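Local coordinates for odorant binding protein OBP69a (Ceratitis capitata, PDB 6HHE) that probably binds and carries small odorants, as a secreted, disulfide-bonded helical member of the insect PBP/GOBP family, at residues C46-H49 with C50-K54; V64-D67 with N68-E71; N111-I114 with L115-F119. All coordinates share one frame; numbering follows the deposited sequence.

Contact 1. Residues C46-H49 with C50-K54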
loop_
_atom_site.group_PDB
_atom_site.type_symbol
_atom_site.label_atom_id
_atom_site.label_comp_id
_atom_site.label_asym_id
_atom_site.label_seq_id
_atom_site.Cartn_x
_atom_site.Cartn_y
_atom_site.Cartn_z
ATOM N N CYS A 46 0.507 3.146 9.175
ATOM C CA CYS A 46 0.471 4.542 8.770
ATOM C C CYS A 46 1.420 4.834 7.624
ATOM O O CYS A 46 1.103 5.709 6.814
ATOM C CB CYS A 46 0.769 5.440 9.937
ATOM S SG CYS A 46 -0.577 5.462 11.153
ATOM N N PHE A 47 2.554 4.142 7.538
ATOM C CA PHE A 47 3.382 4.240 6.334
ATOM C C PHE A 47 2.587 3.862 5.103
ATOM O O PHE A 47 2.676 4.524 4.068
ATOM C CB PHE A 47 4.614 3.347 6.477
ATOM C CG PHE A 47 5.424 3.258 5.236
ATOM C CD1 PHE A 47 6.330 4.263 4.934
ATOM C CD2 PHE A 47 5.280 2.179 4.376
ATOM C CE1 PHE A 47 7.056 4.182 3.731
ATOM C CE2 PHE A 47 5.989 2.094 3.159
ATOM C CZ PHE A 47 6.894 3.111 2.865
ATOM N N ILE A 48 1.873 2.731 5.157
ATOM C CA ILE A 48 1.102 2.286 4.002
ATOM C C ILE A 48 0.041 3.319 3.657
ATOM O O ILE A 48 -0.104 3.702 2.486
ATOM C CB ILE A 48 0.486 0.897 4.283
ATOM C CG1 ILE A 48 1.595 -0.109 4.513
ATOM C CG2 ILE A 48 -0.380 0.493 3.106
ATOM C CD1 ILE A 48 1.108 -1.459 4.915
ATOM N N HIS A 49 -0.641 3.872 4.668
ATOM C CA HIS A 49 -1.585 4.946 4.388
ATOM C C HIS A 49 -0.901 6.138 3.730
ATOM O O HIS A 49 -1.437 6.706 2.775
ATOM C CB HIS A 49 -2.283 5.384 5.671
ATOM C CG HIS A 49 -3.205 6.527 5.468
ATOM N ND1 HIS A 49 -2.794 7.838 5.591
ATOM C CD2 HIS A 49 -4.499 6.564 5.079
ATOM C CE1 HIS A 49 -3.808 8.636 5.297
ATOM N NE2 HIS A 49 -4.859 7.891 5.008
ATOM N N CYS A 50 0.284 6.502 4.215
ATOM C CA CYS A 50 1.045 7.646 3.692
ATOM C C CYS A 50 1.329 7.462 2.216
ATOM O O CYS A 50 1.163 8.407 1.424
ATOM C CB CYS A 50 2.339 7.758 4.507
ATOM S SG CYS A 50 3.382 9.252 4.037
ATOM N N VAL A 51 1.765 6.263 1.835
ATOM C CA VAL A 51 2.081 5.981 0.440
ATOM C C VAL A 51 0.828 6.093 -0.410
ATOM O O VAL A 51 0.831 6.785 -1.437
ATOM C CB VAL A 51 2.747 4.613 0.308
ATOM C CG1 VAL A 51 2.880 4.191 -1.178
ATOM C CG2 VAL A 51 4.113 4.608 1.017
ATOM N N LEU A 52 -0.265 5.452 0.005
ATOM C CA LEU A 52 -1.514 5.539 -0.755
ATOM C C LEU A 52 -1.972 6.981 -0.906
ATOM O O LEU A 52 -2.467 7.386 -1.972
ATOM C CB LEU A 52 -2.616 4.722 -0.072
ATOM C CG LEU A 52 -2.387 3.231 -0.106
ATOM C CD1 LEU A 52 -3.530 2.568 0.668
ATOM C CD2 LEU A 52 -2.338 2.633 -1.517
ATOM N N ASP A 53 -1.820 7.771 0.152
ATOM C CA ASP A 53 -2.280 9.151 0.123
ATOM C C ASP A 53 -1.422 9.990 -0.811
ATOM O O ASP A 53 -1.956 10.807 -1.572
ATOM C CB ASP A 53 -2.273 9.711 1.542
ATOM C CG ASP A 53 -2.645 11.183 1.577
ATOM O OD1 ASP A 53 -3.848 11.491 1.499
ATOM O OD2 ASP A 53 -1.730 12.020 1.652
ATOM N N LYS A 54 -0.101 9.755 -0.813
ATOM C CA LYS A 54 0.823 10.512 -1.665
ATOM C C LYS A 54 0.545 10.257 -3.139
ATOM O O LYS A 54 0.727 11.158 -3.977
ATOM C CB LYS A 54 2.276 10.125 -1.349
ATOM C CG LYS A 54 3.081 11.016 -0.356
ATOM C CD LYS A 54 2.258 11.719 0.656
ATOM C CE LYS A 54 3.161 12.347 1.745
ATOM N NZ LYS A 54 2.446 12.746 2.974
#

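Contact 2. Residues V64-D67 with N68-E71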
loop_
_atom_site.group_PDB
_atom_site.type_symbol
_atom_site.label_atom_id
_atom_site.label_comp_id
_atom_site.label_asym_id
_atom_site.label_seq_id
_atom_site.Cartn_x
_atom_site.Cartn_y
_atom_site.Cartn_z
ATOM N N VAL A 64 -10.795 3.951 -0.750
ATOM C CA VAL A 64 -9.696 3.682 -1.666
ATOM C C VAL A 64 -10.185 3.759 -3.103
ATOM O O VAL A 64 -11.236 3.210 -3.435
ATOM C CB VAL A 64 -9.106 2.308 -1.347
ATOM C CG1 VAL A 64 -7.988 1.954 -2.315
ATOM C CG2 VAL A 64 -8.645 2.293 0.124
ATOM N N HIS A 65 -9.384 4.374 -3.964
ATOM C CA HIS A 65 -9.720 4.530 -5.387
ATOM C C HIS A 65 -8.573 4.030 -6.236
ATOM O O HIS A 65 -7.947 4.775 -6.978
ATOM C CB HIS A 65 -10.030 5.984 -5.707
ATOM C CG HIS A 65 -11.062 6.584 -4.813
ATOM N ND1 HIS A 65 -12.397 6.245 -4.890
ATOM C CD2 HIS A 65 -10.959 7.485 -3.810
ATOM C CE1 HIS A 65 -13.074 6.923 -3.981
ATOM N NE2 HIS A 65 -12.225 7.680 -3.309
ATOM N N LEU A 66 -8.276 2.738 -6.119
ATOM C CA LEU A 66 -7.200 2.168 -6.911
ATOM C C LEU A 66 -7.509 2.260 -8.402
ATOM O O LEU A 66 -6.590 2.297 -9.231
ATOM C CB LEU A 66 -7.002 0.721 -6.465
ATOM C CG LEU A 66 -5.699 0.096 -6.922
ATOM C CD1 LEU A 66 -4.561 0.642 -6.086
ATOM C CD2 LEU A 66 -5.748 -1.385 -6.738
ATOM N N ASP A 67 -8.794 2.289 -8.765
ATOM C CA ASP A 67 -9.140 2.380 -10.169
ATOM C C ASP A 67 -8.620 3.656 -10.820
ATOM O O ASP A 67 -8.566 3.715 -12.048
ATOM C CB ASP A 67 -10.643 2.214 -10.314
ATOM C CG ASP A 67 -11.453 3.193 -9.484
ATOM O OD1 ASP A 67 -11.091 3.575 -8.350
ATOM O OD2 ASP A 67 -12.540 3.567 -9.962
ATOM N N ASN A 68 -8.174 4.635 -10.029
ATOM C CA ASN A 68 -7.570 5.845 -10.588
ATOM C C ASN A 68 -6.351 5.506 -11.427
ATOM O O ASN A 68 -6.095 6.145 -12.455
ATOM C CB ASN A 68 -7.181 6.797 -9.464
ATOM C CG ASN A 68 -8.366 7.531 -8.907
ATOM O OD1 ASN A 68 -9.487 7.358 -9.384
ATOM N ND2 ASN A 68 -8.136 8.345 -7.881
ATOM N N LEU A 69 -5.608 4.482 -11.021
ATOM C CA LEU A 69 -4.425 4.070 -11.772
ATOM C C LEU A 69 -4.750 3.668 -13.204
ATOM O O LEU A 69 -3.834 3.611 -14.036
ATOM C CB LEU A 69 -3.751 2.901 -11.059
ATOM C CG LEU A 69 -3.172 3.267 -9.679
ATOM C CD1 LEU A 69 -2.509 2.127 -9.009
ATOM C CD2 LEU A 69 -2.192 4.413 -9.899
ATOM N N LEU A 70 -6.014 3.363 -13.500
ATOM C CA LEU A 70 -6.399 2.847 -14.815
ATOM C C LEU A 70 -6.346 3.927 -15.881
ATOM O O LEU A 70 -6.018 3.650 -17.040
ATOM C CB LEU A 70 -7.808 2.260 -14.761
ATOM C CG LEU A 70 -7.999 0.997 -13.929
ATOM C CD1 LEU A 70 -9.504 0.801 -13.725
ATOM C CD2 LEU A 70 -7.382 -0.212 -14.588
ATOM N N GLU A 71 -6.702 5.157 -15.525
ATOM C CA GLU A 71 -6.560 6.243 -16.486
ATOM C C GLU A 71 -5.098 6.627 -16.680
ATOM O O GLU A 71 -4.750 7.194 -17.723
ATOM C CB GLU A 71 -7.394 7.436 -16.022
ATOM C CG GLU A 71 -8.827 7.042 -15.697
ATOM C CD GLU A 71 -9.637 8.156 -15.066
ATOM O OE1 GLU A 71 -9.970 9.127 -15.783
ATOM O OE2 GLU A 71 -9.949 8.055 -13.855
#

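Contact 3. Residues N111-I114 with L115-F119. With SO4 (sulfate ion), chain B.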
loop_
_atom_site.group_PDB
_atom_site.type_symbol
_atom_site.label_atom_id
_atom_site.label_comp_id
_atom_site.label_asym_id
_atom_site.label_seq_id
_atom_site.Cartn_x
_atom_site.Cartn_y
_atom_site.Cartn_z
ATOM N N ASN A 111 -2.849 -10.646 -5.179
ATOM C CA ASN A 111 -1.744 -10.693 -6.125
ATOM C C ASN A 111 -0.421 -10.640 -5.382
ATOM O O ASN A 111 0.216 -9.582 -5.278
ATOM C CB ASN A 111 -1.834 -9.543 -7.139
ATOM C CG ASN A 111 -1.007 -9.832 -8.357
ATOM O OD1 ASN A 111 0.064 -10.453 -8.267
ATOM N ND2 ASN A 111 -1.489 -9.360 -9.511
ATOM N N PRO A 112 0.026 -11.759 -4.841
ATOM C CA PRO A 112 1.262 -11.746 -4.076
ATOM C C PRO A 112 2.488 -11.388 -4.873
ATOM O O PRO A 112 3.426 -10.821 -4.310
ATOM C CB PRO A 112 1.351 -13.179 -3.509
ATOM C CG PRO A 112 0.430 -13.974 -4.280
ATOM C CD PRO A 112 -0.680 -13.039 -4.778
ATOM N N VAL A 113 2.547 -11.742 -6.161
ATOM C CA VAL A 113 3.715 -11.395 -6.955
ATOM C C VAL A 113 3.881 -9.899 -6.981
ATOM O O VAL A 113 4.944 -9.365 -6.667
ATOM C CB VAL A 113 3.581 -11.959 -8.373
ATOM C CG1 VAL A 113 4.607 -11.352 -9.303
ATOM C CG2 VAL A 113 3.818 -13.514 -8.287
ATOM N N ILE A 114 2.821 -9.190 -7.404
ATOM C CA ILE A 114 2.941 -7.752 -7.502
ATOM C C ILE A 114 3.175 -7.119 -6.135
ATOM O O ILE A 114 3.972 -6.176 -6.014
ATOM C CB ILE A 114 1.678 -7.214 -8.206
ATOM C CG1 ILE A 114 1.606 -7.694 -9.624
ATOM C CG2 ILE A 114 1.653 -5.671 -8.153
ATOM C CD1 ILE A 114 2.789 -7.252 -10.584
ATOM N N LEU A 115 2.468 -7.573 -5.090
ATOM C CA LEU A 115 2.619 -6.892 -3.814
ATOM C C LEU A 115 4.007 -7.150 -3.220
ATOM O O LEU A 115 4.578 -6.263 -2.572
ATOM C CB LEU A 115 1.505 -7.292 -2.841
ATOM C CG LEU A 115 0.281 -6.366 -2.980
ATOM C CD1 LEU A 115 0.573 -4.996 -2.300
ATOM C CD2 LEU A 115 -0.228 -6.182 -4.398
ATOM N N LYS A 116 4.588 -8.336 -3.450
ATOM C CA LYS A 116 5.964 -8.551 -2.960
ATOM C C LYS A 116 6.952 -7.614 -3.650
ATOM O O LYS A 116 7.835 -7.045 -2.995
ATOM C CB LYS A 116 6.365 -10.008 -3.167
ATOM C CG LYS A 116 5.686 -10.955 -2.175
ATOM C CD LYS A 116 5.990 -12.409 -2.540
ATOM C CE LYS A 116 5.532 -13.357 -1.438
ATOM N NZ LYS A 116 5.961 -14.775 -1.697
ATOM N N LEU A 117 6.837 -7.431 -4.976
ATOM C CA LEU A 117 7.712 -6.463 -5.635
ATOM C C LEU A 117 7.466 -5.044 -5.140
ATOM O O LEU A 117 8.421 -4.298 -4.923
ATOM C CB LEU A 117 7.542 -6.528 -7.157
ATOM C CG LEU A 117 8.020 -7.860 -7.663
ATOM C CD1 LEU A 117 7.536 -8.077 -9.080
ATOM C CD2 LEU A 117 9.543 -7.912 -7.562
ATOM N N LEU A 118 6.200 -4.653 -4.912
ATOM C CA LEU A 118 5.964 -3.294 -4.437
ATOM C C LEU A 118 6.555 -3.110 -3.048
ATOM O O LEU A 118 7.090 -2.048 -2.730
ATOM C CB LEU A 118 4.465 -2.983 -4.428
ATOM C CG LEU A 118 3.796 -2.743 -5.777
ATOM C CD1 LEU A 118 2.276 -2.781 -5.638
ATOM C CD2 LEU A 118 4.235 -1.416 -6.406
ATOM N N PHE A 119 6.493 -4.134 -2.208
ATOM C CA PHE A 119 7.051 -3.999 -0.873
ATOM C C PHE A 119 8.556 -3.819 -0.920
ATOM O O PHE A 119 9.113 -3.103 -0.072
ATOM C CB PHE A 119 6.693 -5.190 0.001
ATOM C CG PHE A 119 5.614 -4.892 0.967
ATOM C CD1 PHE A 119 4.297 -4.848 0.556
ATOM C CD2 PHE A 119 5.917 -4.591 2.260
ATOM C CE1 PHE A 119 3.292 -4.542 1.456
ATOM C CE2 PHE A 119 4.927 -4.289 3.185
ATOM C CZ PHE A 119 3.619 -4.258 2.771
HETATM S S SO4 B . 4.639 -15.662 1.358
HETATM O O1 SO4 B . 4.503 -16.086 2.764
HETATM O O2 SO4 B . 3.512 -16.255 0.706
HETATM O O3 SO4 B . 4.564 -14.191 1.337
HETATM O O4 SO4 B . 5.969 -15.988 0.827
#

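Contact 1. Residues C46-H49 with C50-K54
With CG of Phe-47 anti to the backbone N (chi1 173°), its ring leans along helix 42-55 toward the next turn, where Val-51 CG1 takes the anti place and leaves CG2 beside the backbone N. That methyl lies over one face of the ring as a CH-pi contact, 3.9 Å from Val-51 CG2 to the ring centroid of Phe-47 and offset toward the rim. Ile-48 and Leu-52 repeat the spacing more loosely: CG2 of Ile-48 and CD1 of Leu-52 are 4.5 Å apart. In the outer pair, the His-49 ring and Asp-53 carboxylate are nearly parallel (12°), but the side chains meet only through CE1 of His-49 and CB of Asp-53, at 4.2 Å. His-49 NE2 stays 5.1 Å from Asp-53 OD1, too far for a salt bridge, and any mutual effect would probably be weak. Four i to i+4 backbone bonds link the segments; that from Leu-52 N to Ile-48 O is nearly straight at 176°. Phe-29 meets the Phe-47 ring edge-to-face, and Ala-100 of helix 96-110 packs on Ile-48 and Leu-52. Cys-46 and Cys-50 make disulfides to Cys-97 and Cys-18, two of the three interlocked bridges of classical insect odorant-binding proteins. Phe-47, Ile-48, Val-51 and Leu-52 thus bury hydrocarbon while the helix satisfies their backbone polar atoms, and the two disulfides fix it against helices 96-110 and 10-22.

Contact 2. Residues V64-D67 with N68-E71
Leu-66 and Leu-69 send their side chains obliquely across one another, meeting through single methyls: CD1 of Leu-66 is 3.9 Å from CD1 of Leu-69. The two chains start differently, CG of Leu-66 being anti to its own N (chi1 -165°) and CG of Leu-69 anti to the carbonyl carbon; Leu-69 CG lies 3.6 Å from Leu-66 O, and its CD1 goes on to the Leu-66 methyl. Asn-68 turns another way. Its amide lies beside the backbone and CB of His-65, with ND2 3.7 Å from His-65 CB, a van der Waals contact; the imidazole leads away, and its NE2 is hydrogen-bonded to OD2 of Asp-59. Asp-67 and Leu-70 make a third pair, in which CD1 of Leu-70 lies 3.9 Å from CB of Asp-67 while CG of Leu-70 lies 3.4 Å from Asp-67 O, past the oxygen.

These side chains follow a run of i to i+3 backbone bonds that leads from the loop into the short, weakly bonded helix 69-72, at the surface of the all-helical fold. Asn-68 N reaches His-65 O at 3.1 Å, Leu-69 N reaches Leu-66 O, and Leu-70 N reaches Asp-67 O. All three donors stand well above the carbonyl planes, by 53° for Asn-68 N, as expected of tight turns of 3-10 type. An alanine in place of Asn-68 would remove the amide and is likely to leave a gap beside CB and O of His-65, although the backbone bond could remain. Leu-66 also rests on Leu-84 of helix 78-88 and on Tyr-107 of helix 96-110, and Leu-69 on Leu-57. Leu-70 meets Val-81 and Glu-82 of helix 78-88.

Contact 3. Residues N111-I114 with L115-F119
Ile-114 CG2 meets CD1 of Leu-118 at 3.9 Å, the two side chains slanting past each other one turn apart, and Val-113 CG1 lies 4.4 Å from Leu-117 CD1. Lys-116 lays its aliphatic stem beside the Pro-112 carbonyl, with CG 3.1 Å from Pro-112 O; extended beyond CG (chi2 173°), it carries NZ out to a sulfate, probably from the crystallisation liquor, where NZ donates to O4 at 2.8 Å. Backbone bonds from Leu-115 N to Asn-111 O through Leu-118 N to Ile-114 O hold these residues in place. The helix start is set by Asn-111, an N-cap whose OD1 accepts from Ile-114 N at 3.2 Å. This bond is almost straight at hydrogen (174°), though the donor stands above the amide plane. ND2 of the same amide hydrogen-bonds to a bound 2-(2-methoxyethoxy)ethanol, probably also from the liquor but possibly marking the pocket, where Ile-80 of helix 78-88 touches both Asn-111 and Ile-114. Leu-115, buried, packs on Tyr-107 and Ile-108 of helix 96-110. Because one amide both caps helix 112-121 and faces the pocket, its rotation is probably held from both ends.

Contact 1 is the buried one, while contacts 2 and 3 are surface contacts; contacts 1 and 3 lie on opposite sides of the chain's centre. Each is local to one element: helix 42-55, the entry to helix 69-72, and the start of helix 112-121. None touches another, their centres being about 15 to 17 Å apart, yet helix 96-110 packs against all three. Helix 78-88 touches contacts 2 and 3. Regular i to i+4 bonding marks 46-54 and 111-119, whereas 64-71 winds by i to i+3. Two disulfides leave from contact 1; contact 2 is a mixed turn of leucines with Asp and Asn, and the capping amide and bound small molecules belong to contact 3.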